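Local coordinates for protein cell division GTPase FtsZ, diverged (PDB 3V3T) that belongs to the tubulin/FtsZ family as a diverged FtsZ relative, with a Rossmann-like GTPase domain followed by a TubZ-type C-terminal domain, at residues N31-K39 and H47-P55. The protein carries 1 engineered substitution. Sequence-based numbering, arbitrary orientation.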
loop_
_atom_site.group_PDB
_atom_site.type_symbol
_atom_site.label_atom_id
_atom_site.label_comp_id
_atom_site.label_asym_id
_atom_site.label_seq_id
_atom_site.Cartn_x
_atom_site.Cartn_y
_atom_site.Cartn_z
ATOM N N ASN A 31 4.471 -0.292 14.126
ATOM C CA ASN A 31 3.612 0.568 14.932
ATOM C C ASN A 31 2.346 0.933 14.159
ATOM O O ASN A 31 2.357 0.976 12.926
ATOM C CB ASN A 31 4.347 1.850 15.300
ATOM C CG ASN A 31 5.698 1.593 15.937
ATOM O OD1 ASN A 31 5.788 1.115 17.070
ATOM N ND2 ASN A 31 6.758 1.933 15.218
ATOM N N ALA A 32 1.267 1.231 14.879
ATOM C CA ALA A 32 -0.020 1.469 14.239
ATOM C C ALA A 32 -0.933 2.277 15.141
ATOM O O ALA A 32 -0.987 2.053 16.341
ATOM C CB ALA A 32 -0.702 0.125 13.863
ATOM N N LEU A 33 -1.654 3.214 14.539
ATOM C CA LEU A 33 -2.725 3.934 15.206
ATOM C C LEU A 33 -3.969 3.726 14.363
ATOM O O LEU A 33 -4.084 4.275 13.263
ATOM C CB LEU A 33 -2.408 5.426 15.280
ATOM C CG LEU A 33 -3.528 6.269 15.905
ATOM C CD1 LEU A 33 -3.677 5.960 17.390
ATOM C CD2 LEU A 33 -3.273 7.755 15.713
ATOM N N PHE A 34 -4.894 2.907 14.843
ATOM C CA PHE A 34 -6.094 2.648 14.054
ATOM C C PHE A 34 -7.096 3.774 14.246
ATOM O O PHE A 34 -7.450 4.119 15.370
ATOM C CB PHE A 34 -6.718 1.324 14.436
ATOM C CG PHE A 34 -5.845 0.130 14.156
ATOM C CD1 PHE A 34 -6.157 -0.748 13.129
ATOM C CD2 PHE A 34 -4.746 -0.139 14.945
ATOM C CE1 PHE A 34 -5.378 -1.860 12.894
ATOM C CE2 PHE A 34 -3.965 -1.244 14.719
ATOM C CZ PHE A 34 -4.276 -2.108 13.686
ATOM N N ILE A 35 -7.548 4.341 13.140
ATOM C CA ILE A 35 -8.427 5.493 13.186
ATOM C C ILE A 35 -9.746 5.123 12.547
ATOM O O ILE A 35 -9.769 4.508 11.475
ATOM C CB ILE A 35 -7.797 6.665 12.413
ATOM C CG1 ILE A 35 -6.540 7.156 13.141
ATOM C CG2 ILE A 35 -8.795 7.790 12.222
ATOM C CD1 ILE A 35 -5.427 7.637 12.199
ATOM N N ASN A 36 -10.849 5.489 13.196
ATOM C CA ASN A 36 -12.162 5.108 12.688
ATOM C C ASN A 36 -13.313 5.919 13.297
ATOM O O ASN A 36 -13.237 6.368 14.440
ATOM C CB ASN A 36 -12.387 3.609 12.937
ATOM C CG ASN A 36 -13.295 2.958 11.897
ATOM O OD1 ASN A 36 -14.186 3.595 11.330
ATOM N ND2 ASN A 36 -13.066 1.674 11.645
ATOM N N THR A 37 -14.377 6.096 12.518
ATOM C CA THR A 37 -15.629 6.641 13.030
ATOM C C THR A 37 -16.407 5.584 13.820
ATOM O O THR A 37 -17.197 5.918 14.693
ATOM C CB THR A 37 -16.517 7.191 11.894
ATOM O OG1 THR A 37 -16.587 6.232 10.829
ATOM C CG2 THR A 37 -15.937 8.482 11.347
ATOM N N SER A 38 -16.167 4.311 13.522
ATOM C CA SER A 38 -16.912 3.224 14.159
ATOM C C SER A 38 -16.190 2.627 15.362
ATOM O O SER A 38 -15.091 2.081 15.221
ATOM C CB SER A 38 -17.193 2.113 13.145
ATOM O OG SER A 38 -17.461 0.881 13.796
ATOM N N LYS A 39 -16.814 2.704 16.534
ATOM C CA LYS A 39 -16.224 2.142 17.743
ATOM C C LYS A 39 -16.244 0.614 17.704
ATOM O O LYS A 39 -15.268 -0.044 18.089
ATOM C CB LYS A 39 -16.935 2.663 18.996
ATOM C CG LYS A 39 -16.159 2.403 20.281
ATOM C CD LYS A 39 -14.702 2.841 20.136
ATOM C CE LYS A 39 -13.823 2.305 21.266
ATOM N NZ LYS A 39 -12.359 2.499 21.000
ATOM N N HIS A 47 -5.378 -6.943 17.176
ATOM C CA HIS A 47 -3.999 -6.612 17.523
ATOM C C HIS A 47 -3.737 -5.108 17.622
ATOM O O HIS A 47 -2.638 -4.630 17.323
ATOM C CB HIS A 47 -3.050 -7.213 16.475
ATOM C CG HIS A 47 -3.279 -8.667 16.209
ATOM N ND1 HIS A 47 -3.235 -9.624 17.203
ATOM C CD2 HIS A 47 -3.545 -9.333 15.061
ATOM C CE1 HIS A 47 -3.471 -10.812 16.678
ATOM N NE2 HIS A 47 -3.659 -10.664 15.378
ATOM N N ALA A 48 -4.738 -4.349 18.027
ATOM C CA ALA A 48 -4.579 -2.907 18.070
ATOM C C ALA A 48 -4.114 -2.439 19.446
ATOM O O ALA A 48 -4.861 -2.516 20.422
ATOM C CB ALA A 48 -5.884 -2.222 17.681
ATOM N N LYS A 49 -2.878 -1.958 19.523
ATOM C CA LYS A 49 -2.365 -1.380 20.762
ATOM C C LYS A 49 -2.819 0.072 20.908
ATOM O O LYS A 49 -2.959 0.569 22.021
ATOM C CB LYS A 49 -0.831 -1.458 20.829
ATOM C CG LYS A 49 -0.257 -2.859 21.058
ATOM C CD LYS A 49 1.068 -2.789 21.827
ATOM C CE LYS A 49 1.965 -3.990 21.548
ATOM N NZ LYS A 49 2.667 -3.845 20.235
ATOM N N HIS A 50 -3.046 0.751 19.783
ATOM C CA HIS A 50 -3.460 2.153 19.813
ATOM C C HIS A 50 -4.592 2.447 18.835
ATOM O O HIS A 50 -4.502 2.125 17.656
ATOM C CB HIS A 50 -2.264 3.054 19.521
ATOM C CG HIS A 50 -1.059 2.715 20.335
ATOM N ND1 HIS A 50 -0.020 1.956 19.843
ATOM C CD2 HIS A 50 -0.742 3.002 21.620
ATOM C CE1 HIS A 50 0.893 1.800 20.787
ATOM N NE2 HIS A 50 0.479 2.425 21.874
ATOM N N THR A 51 -5.654 3.061 19.337
ATOM C CA THR A 51 -6.807 3.408 18.519
ATOM C C THR A 51 -7.214 4.859 18.734
ATOM O O THR A 51 -6.939 5.454 19.777
ATOM C CB THR A 51 -8.021 2.521 18.852
ATOM O OG1 THR A 51 -8.362 2.675 20.232
ATOM C CG2 THR A 51 -7.709 1.074 18.594
ATOM N N TYR A 52 -7.867 5.430 17.732
ATOM C CA TYR A 52 -8.434 6.759 17.864
ATOM C C TYR A 52 -9.814 6.792 17.238
ATOM O O TYR A 52 -9.961 6.704 16.014
ATOM C CB TYR A 52 -7.546 7.813 17.203
ATOM C CG TYR A 52 -8.088 9.219 17.373
ATOM C CD1 TYR A 52 -7.865 9.933 18.546
ATOM C CD2 TYR A 52 -8.838 9.822 16.375
ATOM C CE1 TYR A 52 -8.365 11.210 18.709
ATOM C CE2 TYR A 52 -9.339 11.093 16.529
ATOM C CZ TYR A 52 -9.100 11.785 17.694
ATOM O OH TYR A 52 -9.604 13.055 17.845
ATOM N N HIS A 53 -10.822 6.925 18.089
ATOM C CA HIS A 53 -12.205 6.985 17.648
ATOM C C HIS A 53 -12.569 8.414 17.300
ATOM O O HIS A 53 -12.341 9.324 18.094
ATOM C CB HIS A 53 -13.129 6.484 18.759
ATOM C CG HIS A 53 -14.574 6.448 18.372
ATOM N ND1 HIS A 53 -15.478 7.409 18.771
ATOM C CD2 HIS A 53 -15.276 5.562 17.625
ATOM C CE1 HIS A 53 -16.673 7.118 18.288
ATOM N NE2 HIS A 53 -16.577 6.001 17.588
ATOM N N ILE A 54 -13.135 8.620 16.117
ATOM C CA ILE A 54 -13.650 9.939 15.781
ATOM C C ILE A 54 -15.106 10.122 16.232
ATOM O O ILE A 54 -16.000 9.400 15.786
ATOM C CB ILE A 54 -13.523 10.229 14.292
ATOM C CG1 ILE A 54 -12.059 10.106 13.864
ATOM C CG2 ILE A 54 -14.074 11.616 13.987
ATOM C CD1 ILE A 54 -11.853 10.291 12.406
ATOM N N PRO A 55 -15.343 11.099 17.119
ATOM C CA PRO A 55 -16.670 11.372 17.686
ATOM C C PRO A 55 -17.779 11.417 16.632
ATOM O O PRO A 55 -18.954 11.355 17.008
ATOM C CB PRO A 55 -16.490 12.747 18.325
ATOM C CG PRO A 55 -15.048 12.788 18.704
ATOM C CD PRO A 55 -14.325 12.042 17.619
HETATM O O HOH W 1 1.349 -0.188 17.612
HETATM O O HOH W 2 -1.649 -0.381 17.207
#
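Two parallel strands of a beta-alpha-beta unit meet here: Phe34 to Asn36 runs beside Thr51 to His53, which is the outermost strand of the sheet at this end. Four backbone hydrogen bonds tie them in the staggered pattern of parallel pairing. Phe34 reaches both ways, its N to His50 O (2.9 Å) and its O accepting from Tyr52 N (2.7 Å); Asn36 repeats this two residues on, with N to Tyr52 O and O from Ile54 N. Further back the two chains draw apart, and a water takes over, donating to Ala32 O and accepting from His50 N.

Phe34 and Tyr52 lean to different faces of the sheet. The CD2–CE2 side of the Phe34 ring lies against Ala48, CD2 standing 3.6 Å from Ala48 CB, while Val20 and Leu24 of helix 14-26 also touch this side chain. On the other face, Leu33 CD1 and Ile35 CG1 approach Tyr52 CB, and Ile35 CG2 touches Ile54 CD1 (4.0 Å); helix 75-85 packs against Leu33 and Tyr52.

Where the first strand ends, Asn36 OD1 accepts from Ser38 N (3.0 Å) in an Asx turn, with the donor well above the carboxamide plane. Ser38, at the N-cap of helix 39-43, bonds through OG to Asp41 N. His53 reaches the turn because chi1 (-177°) extends CG away from its own N, bringing the ring edge-on with Ser38 C near its plane: CD2 lies 3.6 Å from Lys39 CB, and NE2 3.0 Å from Thr37 O. Strand, capped short helix and parallel edge strand form the right-handed crossover characteristic of the Rossmann-like GTPase domain in the tubulin/FtsZ family.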